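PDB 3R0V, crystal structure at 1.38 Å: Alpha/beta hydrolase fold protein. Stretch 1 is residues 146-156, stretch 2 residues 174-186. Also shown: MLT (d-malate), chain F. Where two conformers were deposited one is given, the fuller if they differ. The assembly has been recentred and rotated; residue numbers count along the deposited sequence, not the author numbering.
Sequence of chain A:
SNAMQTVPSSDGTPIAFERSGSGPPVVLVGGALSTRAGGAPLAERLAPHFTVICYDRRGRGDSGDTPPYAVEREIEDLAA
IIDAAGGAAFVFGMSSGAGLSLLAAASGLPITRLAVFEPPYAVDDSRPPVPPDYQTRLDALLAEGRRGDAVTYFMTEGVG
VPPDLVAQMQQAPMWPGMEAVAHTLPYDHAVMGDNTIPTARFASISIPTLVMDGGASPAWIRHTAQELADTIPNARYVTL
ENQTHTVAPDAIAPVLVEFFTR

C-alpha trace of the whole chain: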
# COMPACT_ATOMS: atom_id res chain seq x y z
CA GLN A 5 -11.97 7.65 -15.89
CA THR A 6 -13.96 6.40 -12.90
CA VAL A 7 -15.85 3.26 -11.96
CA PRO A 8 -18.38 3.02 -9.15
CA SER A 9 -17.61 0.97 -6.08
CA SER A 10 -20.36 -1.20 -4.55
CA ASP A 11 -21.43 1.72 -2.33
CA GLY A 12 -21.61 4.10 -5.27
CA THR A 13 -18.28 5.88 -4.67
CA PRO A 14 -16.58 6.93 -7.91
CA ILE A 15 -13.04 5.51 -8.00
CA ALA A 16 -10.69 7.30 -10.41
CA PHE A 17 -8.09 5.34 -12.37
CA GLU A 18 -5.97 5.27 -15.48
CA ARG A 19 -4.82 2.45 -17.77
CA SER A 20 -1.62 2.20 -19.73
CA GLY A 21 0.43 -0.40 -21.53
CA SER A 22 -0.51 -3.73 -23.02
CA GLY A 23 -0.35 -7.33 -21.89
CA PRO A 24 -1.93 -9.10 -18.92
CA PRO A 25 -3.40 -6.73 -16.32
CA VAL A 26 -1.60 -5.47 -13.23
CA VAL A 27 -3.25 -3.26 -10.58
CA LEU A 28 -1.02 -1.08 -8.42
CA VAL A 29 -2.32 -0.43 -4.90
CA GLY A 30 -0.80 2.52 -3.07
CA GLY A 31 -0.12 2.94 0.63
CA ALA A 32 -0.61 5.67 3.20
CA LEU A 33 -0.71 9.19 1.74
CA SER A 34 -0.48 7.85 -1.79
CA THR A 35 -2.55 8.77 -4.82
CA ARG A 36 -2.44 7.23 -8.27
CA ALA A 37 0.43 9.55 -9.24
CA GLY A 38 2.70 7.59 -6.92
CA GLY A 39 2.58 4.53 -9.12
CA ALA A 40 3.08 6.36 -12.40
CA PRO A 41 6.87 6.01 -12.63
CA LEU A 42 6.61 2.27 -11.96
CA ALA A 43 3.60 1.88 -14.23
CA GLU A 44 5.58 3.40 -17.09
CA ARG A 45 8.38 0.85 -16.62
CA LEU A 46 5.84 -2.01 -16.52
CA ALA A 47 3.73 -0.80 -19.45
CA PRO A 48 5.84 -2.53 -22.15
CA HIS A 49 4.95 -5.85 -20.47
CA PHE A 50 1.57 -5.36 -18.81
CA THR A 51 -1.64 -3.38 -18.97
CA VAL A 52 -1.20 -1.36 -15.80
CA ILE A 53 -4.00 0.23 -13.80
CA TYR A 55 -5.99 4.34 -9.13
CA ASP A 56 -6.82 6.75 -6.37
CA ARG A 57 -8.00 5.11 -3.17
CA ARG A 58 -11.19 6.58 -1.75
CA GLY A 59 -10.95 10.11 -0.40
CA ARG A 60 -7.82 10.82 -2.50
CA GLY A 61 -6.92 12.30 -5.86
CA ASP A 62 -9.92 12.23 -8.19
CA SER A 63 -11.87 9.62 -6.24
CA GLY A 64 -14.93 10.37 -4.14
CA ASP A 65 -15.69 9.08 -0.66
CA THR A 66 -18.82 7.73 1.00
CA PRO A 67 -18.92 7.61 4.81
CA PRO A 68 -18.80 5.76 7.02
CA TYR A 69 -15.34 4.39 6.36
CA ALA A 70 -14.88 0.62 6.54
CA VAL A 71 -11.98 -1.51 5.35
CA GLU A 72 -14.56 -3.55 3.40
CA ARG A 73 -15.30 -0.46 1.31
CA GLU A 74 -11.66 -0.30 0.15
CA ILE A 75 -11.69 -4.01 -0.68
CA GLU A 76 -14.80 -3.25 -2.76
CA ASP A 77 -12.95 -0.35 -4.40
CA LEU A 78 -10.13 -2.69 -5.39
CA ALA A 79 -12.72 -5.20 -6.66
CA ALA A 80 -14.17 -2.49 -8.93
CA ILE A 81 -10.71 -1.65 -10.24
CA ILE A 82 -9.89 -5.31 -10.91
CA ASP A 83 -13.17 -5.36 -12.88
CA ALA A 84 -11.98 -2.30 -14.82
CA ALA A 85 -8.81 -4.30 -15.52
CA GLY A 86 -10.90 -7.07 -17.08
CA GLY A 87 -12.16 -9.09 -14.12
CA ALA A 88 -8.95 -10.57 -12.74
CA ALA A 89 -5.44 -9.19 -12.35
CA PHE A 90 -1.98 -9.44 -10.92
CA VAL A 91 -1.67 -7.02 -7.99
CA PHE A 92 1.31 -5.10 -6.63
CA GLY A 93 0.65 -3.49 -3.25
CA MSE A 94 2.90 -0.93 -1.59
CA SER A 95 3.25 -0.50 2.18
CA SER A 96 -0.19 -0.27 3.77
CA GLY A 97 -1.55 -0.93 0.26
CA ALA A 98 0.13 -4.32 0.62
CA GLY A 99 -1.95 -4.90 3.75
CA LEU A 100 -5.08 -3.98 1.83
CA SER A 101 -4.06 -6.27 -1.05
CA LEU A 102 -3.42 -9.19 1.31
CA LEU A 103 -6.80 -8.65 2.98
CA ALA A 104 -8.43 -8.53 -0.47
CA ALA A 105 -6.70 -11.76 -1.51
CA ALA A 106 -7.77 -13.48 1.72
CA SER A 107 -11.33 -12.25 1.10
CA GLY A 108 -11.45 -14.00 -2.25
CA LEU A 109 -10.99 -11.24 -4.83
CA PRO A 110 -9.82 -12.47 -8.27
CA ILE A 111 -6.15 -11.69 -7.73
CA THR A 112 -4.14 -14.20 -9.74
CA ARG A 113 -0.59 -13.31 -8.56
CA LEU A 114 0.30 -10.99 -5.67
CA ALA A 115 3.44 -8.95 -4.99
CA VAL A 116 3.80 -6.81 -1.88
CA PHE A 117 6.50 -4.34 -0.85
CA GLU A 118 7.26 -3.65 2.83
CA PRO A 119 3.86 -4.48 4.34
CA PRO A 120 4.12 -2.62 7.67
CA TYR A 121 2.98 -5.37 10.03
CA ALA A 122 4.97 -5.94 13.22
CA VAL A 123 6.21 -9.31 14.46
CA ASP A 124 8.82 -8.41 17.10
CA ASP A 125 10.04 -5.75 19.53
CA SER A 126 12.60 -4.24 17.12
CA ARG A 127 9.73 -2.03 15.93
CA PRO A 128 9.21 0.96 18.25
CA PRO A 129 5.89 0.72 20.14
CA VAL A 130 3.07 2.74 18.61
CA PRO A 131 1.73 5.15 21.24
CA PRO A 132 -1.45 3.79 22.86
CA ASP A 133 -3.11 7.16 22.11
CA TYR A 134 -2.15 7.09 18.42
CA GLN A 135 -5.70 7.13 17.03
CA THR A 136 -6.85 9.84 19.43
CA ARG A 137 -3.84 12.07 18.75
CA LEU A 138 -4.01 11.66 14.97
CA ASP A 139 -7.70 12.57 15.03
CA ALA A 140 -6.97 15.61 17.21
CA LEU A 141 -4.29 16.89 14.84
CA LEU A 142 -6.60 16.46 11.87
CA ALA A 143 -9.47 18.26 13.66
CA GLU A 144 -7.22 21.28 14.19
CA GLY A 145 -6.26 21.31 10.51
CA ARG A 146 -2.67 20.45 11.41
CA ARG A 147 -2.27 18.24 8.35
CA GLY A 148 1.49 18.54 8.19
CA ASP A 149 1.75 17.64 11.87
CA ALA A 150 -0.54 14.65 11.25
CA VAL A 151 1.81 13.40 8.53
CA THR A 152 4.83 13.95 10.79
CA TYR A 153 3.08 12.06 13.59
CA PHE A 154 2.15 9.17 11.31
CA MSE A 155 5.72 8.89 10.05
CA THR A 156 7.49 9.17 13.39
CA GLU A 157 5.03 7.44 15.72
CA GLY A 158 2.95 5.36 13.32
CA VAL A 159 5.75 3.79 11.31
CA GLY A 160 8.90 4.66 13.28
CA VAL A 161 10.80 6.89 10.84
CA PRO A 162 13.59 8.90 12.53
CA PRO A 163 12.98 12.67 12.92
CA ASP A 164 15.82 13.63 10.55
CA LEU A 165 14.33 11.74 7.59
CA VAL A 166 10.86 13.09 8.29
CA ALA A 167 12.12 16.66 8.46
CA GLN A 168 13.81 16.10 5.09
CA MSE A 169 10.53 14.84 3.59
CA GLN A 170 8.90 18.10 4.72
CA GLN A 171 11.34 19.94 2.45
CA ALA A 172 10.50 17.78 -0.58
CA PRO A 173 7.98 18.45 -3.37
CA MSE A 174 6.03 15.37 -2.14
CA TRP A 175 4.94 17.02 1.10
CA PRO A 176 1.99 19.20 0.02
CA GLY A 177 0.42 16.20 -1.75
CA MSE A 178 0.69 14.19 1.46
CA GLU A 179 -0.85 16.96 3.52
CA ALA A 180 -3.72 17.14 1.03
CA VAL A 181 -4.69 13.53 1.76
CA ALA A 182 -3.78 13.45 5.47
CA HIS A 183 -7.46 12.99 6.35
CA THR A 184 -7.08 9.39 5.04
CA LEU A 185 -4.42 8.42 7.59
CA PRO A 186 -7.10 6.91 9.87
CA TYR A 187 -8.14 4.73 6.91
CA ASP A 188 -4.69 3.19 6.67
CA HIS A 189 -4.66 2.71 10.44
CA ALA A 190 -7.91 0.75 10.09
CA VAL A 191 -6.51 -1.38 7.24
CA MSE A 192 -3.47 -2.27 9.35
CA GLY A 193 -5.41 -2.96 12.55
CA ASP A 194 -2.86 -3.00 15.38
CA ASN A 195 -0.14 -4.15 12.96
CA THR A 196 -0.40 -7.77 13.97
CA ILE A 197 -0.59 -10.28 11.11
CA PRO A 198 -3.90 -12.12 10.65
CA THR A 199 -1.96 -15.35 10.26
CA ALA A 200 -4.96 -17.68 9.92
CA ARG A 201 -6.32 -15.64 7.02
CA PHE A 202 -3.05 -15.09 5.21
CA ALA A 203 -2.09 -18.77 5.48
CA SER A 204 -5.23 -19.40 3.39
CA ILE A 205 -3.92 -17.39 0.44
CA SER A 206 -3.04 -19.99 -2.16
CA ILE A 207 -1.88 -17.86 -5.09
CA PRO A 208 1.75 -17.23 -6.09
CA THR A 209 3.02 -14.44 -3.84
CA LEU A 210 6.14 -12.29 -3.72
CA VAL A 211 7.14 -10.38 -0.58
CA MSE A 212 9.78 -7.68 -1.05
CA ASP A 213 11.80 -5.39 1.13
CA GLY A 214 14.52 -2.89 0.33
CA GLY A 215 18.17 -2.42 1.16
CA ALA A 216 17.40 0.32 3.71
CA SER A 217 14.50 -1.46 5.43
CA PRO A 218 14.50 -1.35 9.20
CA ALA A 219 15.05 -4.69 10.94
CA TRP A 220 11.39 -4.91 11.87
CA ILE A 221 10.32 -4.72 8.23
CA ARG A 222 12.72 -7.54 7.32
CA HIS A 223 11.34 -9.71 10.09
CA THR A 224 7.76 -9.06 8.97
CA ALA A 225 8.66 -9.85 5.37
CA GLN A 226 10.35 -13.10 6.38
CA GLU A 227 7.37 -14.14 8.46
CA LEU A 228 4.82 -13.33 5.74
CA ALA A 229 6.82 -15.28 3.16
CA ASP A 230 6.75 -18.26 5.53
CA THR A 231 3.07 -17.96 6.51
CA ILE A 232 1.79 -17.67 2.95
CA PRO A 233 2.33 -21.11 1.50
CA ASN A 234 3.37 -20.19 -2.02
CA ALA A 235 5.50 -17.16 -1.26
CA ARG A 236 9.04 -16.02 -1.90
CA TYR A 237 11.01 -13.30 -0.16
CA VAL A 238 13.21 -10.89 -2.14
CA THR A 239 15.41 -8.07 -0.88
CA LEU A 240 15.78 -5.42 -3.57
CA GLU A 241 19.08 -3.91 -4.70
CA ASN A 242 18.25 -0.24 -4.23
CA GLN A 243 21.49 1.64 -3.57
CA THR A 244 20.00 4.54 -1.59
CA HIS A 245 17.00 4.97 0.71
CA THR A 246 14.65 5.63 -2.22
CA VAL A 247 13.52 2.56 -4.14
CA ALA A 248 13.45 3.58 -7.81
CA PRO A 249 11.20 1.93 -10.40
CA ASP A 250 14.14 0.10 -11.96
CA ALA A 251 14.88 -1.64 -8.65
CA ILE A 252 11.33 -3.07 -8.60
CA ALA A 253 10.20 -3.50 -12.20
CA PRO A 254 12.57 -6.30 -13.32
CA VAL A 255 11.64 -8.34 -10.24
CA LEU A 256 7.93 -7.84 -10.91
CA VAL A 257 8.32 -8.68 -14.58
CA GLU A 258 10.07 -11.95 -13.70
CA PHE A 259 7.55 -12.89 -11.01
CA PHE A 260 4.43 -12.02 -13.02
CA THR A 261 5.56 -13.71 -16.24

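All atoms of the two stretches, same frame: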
# COMPACT_ATOMS: atom_id res chain seq x y z
N ARG A 146 -4.12 20.57 11.40
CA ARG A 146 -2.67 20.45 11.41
C ARG A 146 -2.28 19.24 10.57
O ARG A 146 -1.84 18.23 11.09
CB ARG A 146 -2.16 20.33 12.84
CG ARG A 146 -2.35 21.61 13.63
CD ARG A 146 -2.21 21.41 15.12
NE ARG A 146 -0.88 20.92 15.47
CZ ARG A 146 -0.52 20.52 16.68
NH1 ARG A 146 -1.39 20.53 17.69
NH2 ARG A 146 0.71 20.09 16.88
N ARG A 147 -2.47 19.36 9.27
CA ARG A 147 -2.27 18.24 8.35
C ARG A 147 -0.82 17.82 8.25
O ARG A 147 -0.49 16.62 8.22
CB ARG A 147 -2.79 18.60 6.96
CG ARG A 147 -4.29 18.59 6.90
CD ARG A 147 -4.83 19.07 5.58
NE ARG A 147 -6.26 18.80 5.56
CZ ARG A 147 -6.81 17.75 4.97
NH1 ARG A 147 -6.05 16.88 4.30
NH2 ARG A 147 -8.12 17.58 5.03
N GLY A 148 0.07 18.81 8.19
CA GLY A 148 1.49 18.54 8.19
C GLY A 148 1.90 17.81 9.46
O GLY A 148 2.64 16.82 9.41
N ASP A 149 1.41 18.28 10.60
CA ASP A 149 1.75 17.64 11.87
C ASP A 149 1.18 16.22 11.94
O ASP A 149 1.81 15.35 12.54
CB ASP A 149 1.28 18.48 13.06
CG ASP A 149 2.03 19.79 13.18
OD1 ASP A 149 3.02 20.00 12.46
OD2 ASP A 149 1.62 20.62 14.03
N ALA A 150 0.02 16.00 11.33
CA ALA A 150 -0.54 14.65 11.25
C ALA A 150 0.36 13.71 10.44
O ALA A 150 0.60 12.58 10.84
CB ALA A 150 -1.95 14.68 10.66
N VAL A 151 0.87 14.19 9.32
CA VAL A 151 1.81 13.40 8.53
C VAL A 151 3.08 13.11 9.33
O VAL A 151 3.55 11.97 9.35
CB VAL A 151 2.18 14.09 7.21
CG1 VAL A 151 3.22 13.27 6.45
CG2 VAL A 151 0.92 14.30 6.35
N THR A 152 3.64 14.13 9.98
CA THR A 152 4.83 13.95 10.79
C THR A 152 4.61 12.92 11.89
O THR A 152 5.47 12.08 12.16
CB THR A 152 5.24 15.29 11.41
OG1 THR A 152 5.54 16.20 10.35
CG2 THR A 152 6.47 15.12 12.29
N TYR A 153 3.43 12.97 12.51
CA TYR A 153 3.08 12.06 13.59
C TYR A 153 2.95 10.64 13.06
O TYR A 153 3.49 9.71 13.64
CB TYR A 153 1.79 12.53 14.28
CG TYR A 153 1.39 11.70 15.48
CD1 TYR A 153 2.11 11.76 16.66
CD2 TYR A 153 0.26 10.89 15.43
CE1 TYR A 153 1.73 11.01 17.77
CE2 TYR A 153 -0.13 10.15 16.53
CZ TYR A 153 0.61 10.20 17.68
OH TYR A 153 0.23 9.47 18.78
N PHE A 154 2.24 10.48 11.95
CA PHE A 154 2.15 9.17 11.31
C PHE A 154 3.55 8.60 11.03
O PHE A 154 3.85 7.45 11.36
CB PHE A 154 1.36 9.25 10.01
CG PHE A 154 1.62 8.10 9.07
CD1 PHE A 154 1.11 6.84 9.34
CD2 PHE A 154 2.39 8.27 7.94
CE1 PHE A 154 1.36 5.78 8.47
CE2 PHE A 154 2.65 7.21 7.08
CZ PHE A 154 2.13 5.98 7.35
N MSE A 155 4.41 9.40 10.42
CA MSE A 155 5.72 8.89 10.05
C MSE A 155 6.60 8.54 11.23
O MSE A 155 7.25 7.51 11.22
CB MSE A 155 6.43 9.87 9.13
CG MSE A 155 5.69 10.00 7.84
SE MSE A 155 6.69 10.97 6.53
CE MSE A 155 5.44 10.72 5.06
N THR A 156 6.62 9.40 12.24
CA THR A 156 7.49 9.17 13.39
C THR A 156 6.93 8.18 14.40
O THR A 156 7.67 7.34 14.92
CB THR A 156 7.78 10.49 14.14
OG1 THR A 156 6.54 11.12 14.53
CG2 THR A 156 8.58 11.44 13.25
N MSE A 174 7.07 16.33 -2.50
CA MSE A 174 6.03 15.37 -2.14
C MSE A 174 5.11 15.84 -1.01
O MSE A 174 3.97 15.38 -0.88
CB MSE A 174 6.68 14.05 -1.70
CG MSE A 174 7.74 14.23 -0.60
SE MSE A 174 8.27 12.59 0.33
CE MSE A 174 7.57 11.30 -0.95
N TRP A 175 5.61 16.75 -0.17
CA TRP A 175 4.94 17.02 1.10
C TRP A 175 3.54 17.63 0.97
O TRP A 175 2.62 17.15 1.63
CB TRP A 175 5.84 17.86 2.01
CG TRP A 175 5.35 17.93 3.43
CD1 TRP A 175 4.63 18.93 4.00
CD2 TRP A 175 5.57 16.95 4.46
NE1 TRP A 175 4.39 18.65 5.33
CE2 TRP A 175 4.95 17.44 5.64
CE3 TRP A 175 6.24 15.73 4.51
CZ2 TRP A 175 4.98 16.74 6.84
CZ3 TRP A 175 6.26 15.02 5.72
CH2 TRP A 175 5.64 15.55 6.87
N PRO A 176 3.35 18.66 0.13
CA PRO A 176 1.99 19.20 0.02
C PRO A 176 0.95 18.16 -0.42
O PRO A 176 -0.18 18.19 0.09
CB PRO A 176 2.12 20.31 -1.03
CG PRO A 176 3.56 20.72 -0.96
CD PRO A 176 4.33 19.47 -0.64
N GLY A 177 1.33 17.25 -1.31
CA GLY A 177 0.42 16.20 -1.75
C GLY A 177 0.02 15.29 -0.60
O GLY A 177 -1.11 14.83 -0.52
N MSE A 178 0.97 15.02 0.30
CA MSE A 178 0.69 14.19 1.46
C MSE A 178 -0.24 14.91 2.42
O MSE A 178 -1.21 14.32 2.93
CB MSE A 178 2.00 13.82 2.16
CG MSE A 178 2.88 12.90 1.36
SE MSE A 178 4.57 12.57 2.30
CE MSE A 178 5.01 10.88 1.46
N GLU A 179 0.04 16.18 2.67
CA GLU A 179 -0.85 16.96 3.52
C GLU A 179 -2.27 16.96 2.97
O GLU A 179 -3.24 16.86 3.73
CB GLU A 179 -0.36 18.41 3.65
CG GLU A 179 0.90 18.57 4.48
CD GLU A 179 1.42 20.00 4.49
OE1 GLU A 179 1.35 20.67 3.43
OE2 GLU A 179 1.91 20.45 5.54
N ALA A 180 -2.39 17.08 1.65
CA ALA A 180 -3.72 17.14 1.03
C ALA A 180 -4.57 15.91 1.32
O ALA A 180 -5.80 16.00 1.39
CB ALA A 180 -3.60 17.37 -0.47
N VAL A 181 -3.94 14.76 1.49
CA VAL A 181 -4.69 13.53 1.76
C VAL A 181 -4.48 13.01 3.18
O VAL A 181 -4.80 11.86 3.47
CB VAL A 181 -4.38 12.41 0.73
CG1 VAL A 181 -4.85 12.84 -0.67
CG2 VAL A 181 -2.91 12.07 0.71
N ALA A 182 -4.00 13.87 4.08
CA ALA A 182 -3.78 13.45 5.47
C ALA A 182 -5.04 12.96 6.17
O ALA A 182 -4.97 12.15 7.10
CB ALA A 182 -3.11 14.57 6.26
N HIS A 183 -6.21 13.44 5.74
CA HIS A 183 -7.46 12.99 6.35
C HIS A 183 -7.69 11.48 6.16
O HIS A 183 -8.55 10.90 6.83
CB HIS A 183 -8.66 13.76 5.78
CG HIS A 183 -8.78 13.63 4.30
ND1 HIS A 183 -7.97 14.32 3.43
CD2 HIS A 183 -9.61 12.88 3.54
CE1 HIS A 183 -8.29 13.99 2.18
NE2 HIS A 183 -9.28 13.12 2.22
N THR A 184 -6.95 10.84 5.24
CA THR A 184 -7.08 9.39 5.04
C THR A 184 -6.15 8.55 5.92
O THR A 184 -6.20 7.32 5.88
CB THR A 184 -6.90 8.97 3.56
OG1 THR A 184 -5.56 9.23 3.12
CG2 THR A 184 -7.88 9.71 2.65
N LEU A 185 -5.30 9.19 6.71
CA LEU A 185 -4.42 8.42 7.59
C LEU A 185 -5.18 7.46 8.52
O LEU A 185 -4.71 6.35 8.75
CB LEU A 185 -3.48 9.34 8.37
CG LEU A 185 -2.33 9.95 7.56
CD1 LEU A 185 -1.70 11.14 8.29
CD2 LEU A 185 -1.28 8.91 7.18
N PRO A 186 -6.34 7.88 9.06
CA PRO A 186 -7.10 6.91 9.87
C PRO A 186 -7.56 5.70 9.06
O PRO A 186 -7.78 4.65 9.63
CB PRO A 186 -8.29 7.73 10.37
CG PRO A 186 -7.79 9.15 10.37
CD PRO A 186 -6.94 9.22 9.12
C1 MLT F . 2.64 2.93 4.82
O1 MLT F . 1.84 2.84 3.83
O2 MLT F . 2.67 2.08 5.71
C2 MLT F . 3.58 4.10 4.85
O3 MLT F . 3.58 4.76 3.60
C3 MLT F . 4.99 3.66 5.23
C4 MLT F . 5.99 4.75 4.89
O4 MLT F . 5.66 5.75 4.21
O5 MLT F . 7.17 4.66 5.29

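Helix 147-156 crosses helix 175-180 almost at right angles (96°), with the axes 8.8 Å apart at closest approach. Arg147, with chi1 m, is extended through chi2 and chi3 (both t), and chi4 of -98° turns the guanidinium; this carries it past Glu179 to the C-terminal end of the second helix. There Arg147 NH1 donates to Glu179 O (2.9 Å), which also accepts from Ala182 N, and, weakly, to His183 ND1 (3.3 Å), both acceptors of Arg147 lying near the guanidinium plane; the p rotamer of His183 presents its ring edge to this nitrogen.

Trp175 leaves its CA sideways, but with chi1 t the indole ends closer to the first helix, where it lodges among Gly148, Val151, Thr152 and Met155. Trp175 CH2 lies 3.4 Å from Val151 CG1, and selenium of Met155, a selenomethionine, approaches the ring edge. Gly148 permits a close approach: Gly148 CA is 3.3 Å from Glu179 OE2, and a CB here would clash with that oxygen, which also accepts a weak hydrogen bond from Trp175 NE1 (3.1 Å).

Val151, chi1 t, splits its methyls: CG1 meets the indole, while Val151 CG2 reaches Ala182 CB (4.0 Å). The extended Met155 brings CE to 3.4 Å from Met178 SE. Farther along, Leu185 (m, t) lays CD2 over one face of Phe154, 3.8 Å from the ring centroid, while Phe154 CZ touches d-malate C2 (3.4 Å) at the ring edge.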